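Side-chain contacts in cytosol aminopeptidase (Coxiella burnetii, PDB 3IJ3), which probably acts as a manganese-dependent metalloaminopeptidase of the M17 family, removing amino acids from the N-terminal ends of peptides: residues I387-K392 with V473-E478; A277-G282 with M468-V473. All coordinates share one frame; numbering follows the deposited sequence.

Contact 1 (I387-K392 with V473-E478)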
ATOM      1  N   ILE A 387     -29.622 -14.861 -23.809  1.00 15.43           N
ATOM      2  CA  ILE A 387     -29.168 -16.027 -23.061  1.00 17.05           C
ATOM      3  C   ILE A 387     -29.368 -17.289 -23.920  1.00 18.22           C
ATOM      4  O   ILE A 387     -28.462 -18.113 -24.011  1.00 17.12           O
ATOM      5  CB  ILE A 387     -29.856 -16.149 -21.689  1.00 19.44           C
ATOM      6  CG1 ILE A 387     -29.306 -15.061 -20.737  1.00 19.95           C
ATOM      7  CG2 ILE A 387     -29.616 -17.554 -21.089  1.00 21.60           C
ATOM      8  CD1 ILE A 387     -30.177 -14.810 -19.522  1.00 25.93           C
ATOM      9  N   ASP A 388     -30.543 -17.426 -24.533  1.00 17.42           N
ATOM     10  CA  ASP A 388     -30.824 -18.566 -25.441  1.00 18.57           C
ATOM     11  C   ASP A 388     -29.808 -18.625 -26.586  1.00 18.13           C
ATOM     12  O   ASP A 388     -29.290 -19.703 -26.922  1.00 16.91           O
ATOM     13  CB  ASP A 388     -32.231 -18.459 -26.042  1.00 18.92           C
ATOM     14  CG  ASP A 388     -33.342 -18.730 -25.028  1.00 27.06           C
ATOM     15  OD1 ASP A 388     -33.043 -19.273 -23.945  1.00 32.09           O
ATOM     16  OD2 ASP A 388     -34.528 -18.416 -25.343  1.00 32.18           O
ATOM     17  N   ALA A 389     -29.529 -17.460 -27.183  1.00 16.57           N
ATOM     18  CA  ALA A 389     -28.554 -17.363 -28.277  1.00 17.43           C
ATOM     19  C   ALA A 389     -27.160 -17.790 -27.809  1.00 16.84           C
ATOM     20  O   ALA A 389     -26.412 -18.416 -28.560  1.00 18.12           O
ATOM     21  CB  ALA A 389     -28.519 -15.911 -28.854  1.00 16.35           C
ATOM     22  N   SER A 390     -26.809 -17.442 -26.568  1.00 16.47           N
ATOM     23  CA  SER A 390     -25.524 -17.825 -25.985  1.00 17.93           C
ATOM     24  C   SER A 390     -25.343 -19.342 -25.935  1.00 18.83           C
ATOM     25  O   SER A 390     -24.262 -19.874 -26.215  1.00 19.41           O
ATOM     26  CB  SER A 390     -25.465 -17.298 -24.539  1.00 19.76           C
ATOM     27  OG  SER A 390     -24.246 -17.601 -23.949  1.00 23.41           O
ATOM     28  N   LEU A 391     -26.406 -20.022 -25.539  1.00 20.73           N
ATOM     29  CA  LEU A 391     -26.400 -21.488 -25.439  1.00 22.64           C
ATOM     30  C   LEU A 391     -26.330 -22.129 -26.827  1.00 24.06           C
ATOM     31  O   LEU A 391     -25.522 -23.059 -27.058  1.00 24.00           O
ATOM     32  CB  LEU A 391     -27.618 -21.951 -24.665  1.00 22.49           C
ATOM     33  CG  LEU A 391     -27.586 -21.638 -23.179  1.00 26.06           C
ATOM     34  CD1 LEU A 391     -28.926 -21.972 -22.522  1.00 29.80           C
ATOM     35  CD2 LEU A 391     -26.440 -22.412 -22.510  1.00 31.64           C
ATOM     36  N   LYS A 392     -27.113 -21.605 -27.767  1.00 24.03           N
ATOM     37  CA  LYS A 392     -27.108 -22.152 -29.135  1.00 24.97           C
ATOM     38  C   LYS A 392     -25.751 -22.020 -29.843  1.00 24.52           C
ATOM     39  O   LYS A 392     -25.355 -22.911 -30.602  1.00 24.61           O
ATOM     40  CB  LYS A 392     -28.198 -21.505 -29.998  1.00 25.82           C
ATOM     41  CG  LYS A 392     -29.608 -21.842 -29.571  1.00 31.04           C
ATOM     42  CD  LYS A 392     -30.631 -21.460 -30.644  1.00 37.68           C
ATOM     43  CE  LYS A 392     -32.063 -21.944 -30.317  1.00 39.08           C
ATOM     44  NZ  LYS A 392     -32.683 -21.309 -29.116  1.00 39.28           N
ATOM     45  N   VAL A 473     -24.809 -12.521 -29.921  1.00 15.25           N
ATOM     46  CA  VAL A 473     -25.608 -11.347 -30.323  1.00 14.86           C
ATOM     47  C   VAL A 473     -26.035 -11.450 -31.785  1.00 15.07           C
ATOM     48  O   VAL A 473     -27.197 -11.197 -32.103  1.00 13.11           O
ATOM     49  CB  VAL A 473     -24.896 -10.016 -30.079  1.00 15.99           C
ATOM     50  CG1 VAL A 473     -25.755  -8.829 -30.608  1.00 15.32           C
ATOM     51  CG2 VAL A 473     -24.565  -9.845 -28.579  1.00 16.51           C
ATOM     52  N   PHE A 474     -25.114 -11.831 -32.675  1.00 13.74           N
ATOM     53  CA  PHE A 474     -25.470 -11.948 -34.082  1.00 14.23           C
ATOM     54  C   PHE A 474     -26.542 -13.002 -34.327  1.00 13.83           C
ATOM     55  O   PHE A 474     -27.454 -12.807 -35.154  1.00 13.95           O
ATOM     56  CB  PHE A 474     -24.249 -12.178 -34.994  1.00 14.49           C
ATOM     57  CG  PHE A 474     -24.590 -12.068 -36.440  1.00 12.50           C
ATOM     58  CD1 PHE A 474     -24.857 -10.832 -37.006  1.00 14.87           C
ATOM     59  CD2 PHE A 474     -24.681 -13.196 -37.241  1.00 16.80           C
ATOM     60  CE1 PHE A 474     -25.236 -10.711 -38.338  1.00 17.65           C
ATOM     61  CE2 PHE A 474     -25.037 -13.076 -38.584  1.00 19.91           C
ATOM     62  CZ  PHE A 474     -25.304 -11.811 -39.127  1.00 17.73           C
ATOM     63  N   HIS A 475     -26.428 -14.148 -33.654  1.00 13.71           N
ATOM     64  CA  HIS A 475     -27.441 -15.196 -33.760  1.00 13.26           C
ATOM     65  C   HIS A 475     -28.820 -14.618 -33.383  1.00 12.90           C
ATOM     66  O   HIS A 475     -29.823 -14.831 -34.085  1.00 12.92           O
ATOM     67  CB  HIS A 475     -27.080 -16.383 -32.860  1.00 12.88           C
ATOM     68  CG  HIS A 475     -28.137 -17.430 -32.789  1.00 17.37           C
ATOM     69  ND1 HIS A 475     -28.150 -18.530 -33.621  1.00 21.42           N
ATOM     70  CD2 HIS A 475     -29.223 -17.545 -31.991  1.00 17.55           C
ATOM     71  CE1 HIS A 475     -29.212 -19.270 -33.345  1.00 22.04           C
ATOM     72  NE2 HIS A 475     -29.882 -18.689 -32.365  1.00 16.80           N
ATOM     73  N   TYR A 476     -28.873 -13.909 -32.261  1.00 13.44           N
ATOM     74  CA  TYR A 476     -30.096 -13.260 -31.813  1.00 12.69           C
ATOM     75  C   TYR A 476     -30.668 -12.332 -32.913  1.00 12.80           C
ATOM     76  O   TYR A 476     -31.856 -12.393 -33.242  1.00 14.41           O
ATOM     77  CB  TYR A 476     -29.858 -12.471 -30.491  1.00 13.58           C
ATOM     78  CG  TYR A 476     -31.005 -11.547 -30.221  1.00 11.71           C
ATOM     79  CD1 TYR A 476     -32.225 -12.048 -29.819  1.00 17.70           C
ATOM     80  CD2 TYR A 476     -30.916 -10.202 -30.498  1.00 14.83           C
ATOM     81  CE1 TYR A 476     -33.304 -11.222 -29.633  1.00 20.89           C
ATOM     82  CE2 TYR A 476     -31.995  -9.358 -30.306  1.00 15.43           C
ATOM     83  CZ  TYR A 476     -33.189  -9.880 -29.875  1.00 18.29           C
ATOM     84  OH  TYR A 476     -34.287  -9.075 -29.709  1.00 17.60           O
ATOM     85  N   LEU A 477     -29.813 -11.486 -33.493  1.00 13.32           N
ATOM     86  CA  LEU A 477     -30.251 -10.566 -34.533  1.00 13.20           C
ATOM     87  C   LEU A 477     -30.801 -11.281 -35.767  1.00 13.59           C
ATOM     88  O   LEU A 477     -31.802 -10.860 -36.336  1.00 14.77           O
ATOM     89  CB  LEU A 477     -29.126  -9.606 -34.931  1.00 12.56           C
ATOM     90  CG  LEU A 477     -28.645  -8.671 -33.820  1.00 13.06           C
ATOM     91  CD1 LEU A 477     -27.445  -7.832 -34.314  1.00 12.99           C
ATOM     92  CD2 LEU A 477     -29.780  -7.751 -33.338  1.00 14.20           C
ATOM     93  N   GLU A 478     -30.160 -12.365 -36.166  1.00 13.67           N
ATOM     94  CA  GLU A 478     -30.650 -13.131 -37.305  1.00 15.47           C
ATOM     95  C   GLU A 478     -32.009 -13.751 -37.014  1.00 15.36           C
ATOM     96  O   GLU A 478     -32.889 -13.755 -37.874  1.00 17.14           O
ATOM     97  CB  GLU A 478     -29.663 -14.219 -37.723  1.00 17.76           C
ATOM     98  CG  GLU A 478     -28.458 -13.701 -38.473  1.00 21.53           C
ATOM     99  CD  GLU A 478     -27.759 -14.814 -39.252  1.00 32.74           C
ATOM    100  OE1 GLU A 478     -27.421 -15.851 -38.633  1.00 35.83           O
ATOM    101  OE2 GLU A 478     -27.558 -14.636 -40.485  1.00 36.05           O
TER
HETATM  102  O   HOH W   1     -31.907 -18.536 -30.050  1.00 30.14           O
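His475 and Ala389 meet where helices 380-393 and 470-481 pass each other, and with Lys392 they account for most of the buried surface. The imidazole reaches out from helix 470-481 with CG anti to the backbone N (chi1 173°), which lays it across the flank of the other helix. There its CD2 comes within 3.6 Å of Ala389 CB, the methyl approaching the ring obliquely. One turn on, Lys392 sets its CB over one face of the same imidazole, 4.0 Å from His475 NE2; its CD, tilted off the ring plane, comes to 3.3 Å from His475 NE2 at the rim of the ring. The two side chains cross at about a right angle. The lysine then bends at its last torsion (chi4 66°) and its ammonium group leads away from the helix interface. A single water reconnects the two polar ends: it accepts from Lys392 NZ at 3.0 Å and lies in the plane of the imidazole, at its edge, 3.1 Å from His475 NE2. The amine itself stays 5.0 Å from NE2, and a positive charge there would probably disfavour protonation of the ring. The contact illustrates how two helices of the M17 catalytic region can approach through a small residue: the short segments cross at 114°, with axes 8.3 Å apart, and alanine stands at the nearest point. Ala389 CB also packs against Tyr476 CB at 4.0 Å. The side chain of Tyr476 leads away and touches Leu382, Ala385 and Leu386 of helix 380-393, near a bound triethylene glycol. His475 additionally touches Thr393, while Val473 and Phe474 face helix 275-289 behind the crossing.

Contact 2 (A277-G282 with M468-V473); sequences AAHALG and MALRAV
His279 takes the backbone N-H of Met468 on its ring nitrogen, a case of a buried imidazole used to fix a chain just ahead of a helix. The bond from Met468 N to His279 NE2 measures 3.0 Å and is fairly straight (159° at the hydrogen), and the donor lies close to the ring plane, 13° out of it. At the other nitrogen, ND1 bonds to Gly275 O, one turn earlier on its own helix. A bond at each nitrogen fixes the rotation of the ring, and the pattern is consistent with a neutral imidazole protonated at ND1.

The tight part of the contact surrounds this histidine. Leu470, in the first turn of helix 470-481, approaches its ring obliquely, with CG 3.9 Å from His279 CD2. With CG anti to the carbonyl carbon (chi1 -62°), the leucine extends toward helix 275-289. Its CD1 reaches 3.7 Å from His279 O and 4.2 Å from Gly282 C, where, with no side chain on the glycine, the methyl faces backbone.

The less buried side is at Met468, which is partly exposed and gives up less surface to the contact than Leu470; its CG is 3.9 Å from His279 NE2, and its side chain, modelled in two conformations, also touches Pro373. Ala469 follows at the N-cap position, its amide bonded to Asp395, which also receives the N-H of Ala472. Around the buried side, Ile173 of helix 157-178 touches both His279 and Leu470, while Ile450 and Ala452 of strand 445-454 lie against the imidazole, so the meeting of helix 275-289 with the start of helix 470-481 is bordered by helix 157-178 and by strand 445-454 of the large mixed sheet.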
ATOM      1  N   ALA A 277     -15.598  -0.570 -28.648  1.00 13.99           N
ATOM      2  CA  ALA A 277     -15.721   0.050 -29.962  1.00 14.75           C
ATOM      3  C   ALA A 277     -15.391  -0.990 -31.027  1.00 15.00           C
ATOM      4  O   ALA A 277     -16.082  -1.094 -32.062  1.00 14.77           O
ATOM      5  CB  ALA A 277     -14.769   1.256 -30.090  1.00 14.40           C
ATOM      6  N   ALA A 278     -14.322  -1.755 -30.801  1.00 14.69           N
ATOM      7  CA  ALA A 278     -13.941  -2.796 -31.791  1.00 13.99           C
ATOM      8  C   ALA A 278     -15.065  -3.814 -31.965  1.00 13.89           C
ATOM      9  O   ALA A 278     -15.375  -4.241 -33.099  1.00 14.47           O
ATOM     10  CB  ALA A 278     -12.634  -3.465 -31.403  1.00 13.90           C
ATOM     11  N   HIS A 279     -15.667  -4.222 -30.850  1.00 14.69           N
ATOM     12  CA  HIS A 279     -16.796  -5.171 -30.882  1.00 14.77           C
ATOM     13  C   HIS A 279     -17.993  -4.604 -31.615  1.00 14.89           C
ATOM     14  O   HIS A 279     -18.623  -5.301 -32.431  1.00 14.09           O
ATOM     15  CB  HIS A 279     -17.201  -5.588 -29.464  1.00 15.22           C
ATOM     16  CG  HIS A 279     -16.342  -6.665 -28.902  1.00 14.83           C
ATOM     17  ND1 HIS A 279     -15.007  -6.473 -28.577  1.00 15.01           N
ATOM     18  CD2 HIS A 279     -16.613  -7.959 -28.641  1.00 19.01           C
ATOM     19  CE1 HIS A 279     -14.508  -7.611 -28.129  1.00 15.31           C
ATOM     20  NE2 HIS A 279     -15.459  -8.527 -28.163  1.00 16.86           N
ATOM     21  N   ALA A 280     -18.350  -3.356 -31.298  1.00 14.57           N
ATOM     22  CA  ALA A 280     -19.492  -2.722 -31.952  1.00 15.33           C
ATOM     23  C   ALA A 280     -19.223  -2.598 -33.465  1.00 14.96           C
ATOM     24  O   ALA A 280     -20.103  -2.882 -34.284  1.00 15.55           O
ATOM     25  CB  ALA A 280     -19.792  -1.357 -31.312  1.00 13.85           C
ATOM     26  N   LEU A 281     -17.994  -2.211 -33.841  1.00 15.48           N
ATOM     27  CA  LEU A 281     -17.635  -2.134 -35.259  1.00 14.93           C
ATOM     28  C   LEU A 281     -17.689  -3.522 -35.916  1.00 13.59           C
ATOM     29  O   LEU A 281     -18.199  -3.678 -37.028  1.00 14.39           O
ATOM     30  CB  LEU A 281     -16.231  -1.525 -35.426  1.00 15.33           C
ATOM     31  CG  LEU A 281     -15.702  -1.475 -36.856  1.00 14.90           C
ATOM     32  CD1 LEU A 281     -16.668  -0.701 -37.804  1.00 15.46           C
ATOM     33  CD2 LEU A 281     -14.281  -0.879 -36.892  1.00 16.37           C
ATOM     34  N   GLY A 282     -17.194  -4.549 -35.218  1.00 14.15           N
ATOM     35  CA  GLY A 282     -17.201  -5.914 -35.779  1.00 13.82           C
ATOM     36  C   GLY A 282     -18.613  -6.444 -35.987  1.00 13.88           C
ATOM     37  O   GLY A 282     -18.922  -7.009 -37.053  1.00 15.31           O
ATOM     38  N   MET A 468     -15.591 -11.518 -28.110  0.70 14.34           N
ATOM     39  CA  MET A 468     -16.472 -12.319 -27.311  0.70 15.79           C
ATOM     40  C   MET A 468     -17.869 -11.754 -27.424  0.70 15.84           C
ATOM     41  O   MET A 468     -18.068 -10.643 -27.924  0.70 16.50           O
ATOM     42  CB  MET A 468     -15.972 -12.387 -25.881  0.70 17.39           C
ATOM     43  CG  MET A 468     -15.675 -11.056 -25.266  0.70 18.57           C
ATOM     44  SD  MET A 468     -14.469 -11.164 -23.919  0.70 20.99           S
ATOM     45  CE  MET A 468     -13.063 -11.745 -24.874  0.70 25.78           C
ATOM     46  N   ALA A 469     -18.833 -12.583 -27.065  1.00 15.53           N
ATOM     47  CA  ALA A 469     -20.265 -12.240 -27.090  1.00 16.46           C
ATOM     48  C   ALA A 469     -20.912 -12.024 -28.462  1.00 19.17           C
ATOM     49  O   ALA A 469     -22.131 -12.165 -28.574  1.00 16.46           O
ATOM     50  CB  ALA A 469     -20.561 -11.018 -26.225  1.00 16.71           C
ATOM     51  N   LEU A 470     -20.116 -11.702 -29.482  1.00 19.81           N
ATOM     52  CA  LEU A 470     -20.652 -11.378 -30.810  1.00 20.47           C
ATOM     53  C   LEU A 470     -21.392 -12.432 -31.545  1.00 19.19           C
ATOM     54  O   LEU A 470     -22.365 -12.107 -32.233  1.00 18.08           O
ATOM     55  CB  LEU A 470     -19.564 -10.822 -31.758  1.00 21.84           C
ATOM     56  CG  LEU A 470     -18.915  -9.538 -31.353  1.00 25.59           C
ATOM     57  CD1 LEU A 470     -18.256  -8.959 -32.623  1.00 24.40           C
ATOM     58  CD2 LEU A 470     -19.965  -8.603 -30.821  1.00 24.76           C
ATOM     59  N   ARG A 471     -20.939 -13.684 -31.471  0.50 19.52           N
ATOM     60  CA  ARG A 471     -21.652 -14.749 -32.149  0.50 19.44           C
ATOM     61  C   ARG A 471     -23.043 -14.891 -31.550  0.50 18.24           C
ATOM     62  O   ARG A 471     -24.012 -15.044 -32.285  0.50 16.33           O
ATOM     63  CB  ARG A 471     -20.912 -16.092 -32.138  0.50 20.52           C
ATOM     64  CG  ARG A 471     -19.564 -16.048 -32.859  0.50 24.80           C
ATOM     65  CD  ARG A 471     -19.272 -17.362 -33.535  0.50 28.33           C
ATOM     66  NE  ARG A 471     -20.297 -17.613 -34.545  0.50 32.44           N
ATOM     67  CZ  ARG A 471     -21.358 -18.390 -34.364  0.50 31.33           C
ATOM     68  NH1 ARG A 471     -21.521 -19.049 -33.225  0.50 34.78           N
ATOM     69  NH2 ARG A 471     -22.234 -18.534 -35.336  0.50 32.72           N
ATOM     70  N   ALA A 472     -23.141 -14.779 -30.225  1.00 16.76           N
ATOM     71  CA  ALA A 472     -24.443 -14.885 -29.541  1.00 16.14           C
ATOM     72  C   ALA A 472     -25.330 -13.741 -29.998  1.00 14.25           C
ATOM     73  O   ALA A 472     -26.479 -13.951 -30.385  1.00 14.36           O
ATOM     74  CB  ALA A 472     -24.277 -14.821 -27.997  1.00 15.90           C
ATOM     75  N   VAL A 473     -24.809 -12.521 -29.921  1.00 15.25           N
ATOM     76  CA  VAL A 473     -25.608 -11.347 -30.323  1.00 14.86           C
ATOM     77  C   VAL A 473     -26.035 -11.450 -31.785  1.00 15.07           C
ATOM     78  O   VAL A 473     -27.197 -11.197 -32.103  1.00 13.11           O
ATOM     79  CB  VAL A 473     -24.896 -10.016 -30.079  1.00 15.99           C
ATOM     80  CG1 VAL A 473     -25.755  -8.829 -30.608  1.00 15.32           C
ATOM     81  CG2 VAL A 473     -24.565  -9.845 -28.579  1.00 16.51           C
TER

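How the contacts relate
Both contacts draw on helix 470-481 and share Val473: contact 2 holds its beginning against helix 275-289, and contact 1 its middle against helix 380-393. Their centres lie about 12 Å apart, and they touch directly, Ala389 CB packing 3.2 Å from Ala472 O. Each is built round a histidine, yet the chemistry follows the depth. Near the centre of the chain, the buried imidazole of contact 2 is bonded directly to backbone groups among apolar neighbours. Farther out, in the partly buried contact 1, the imidazole reaches its polar partner, a lysine, through water. Asp395, bonded to Ala469 and Ala472, also has its carbonyl oxygen bonded to Ser390, tying the two regions together.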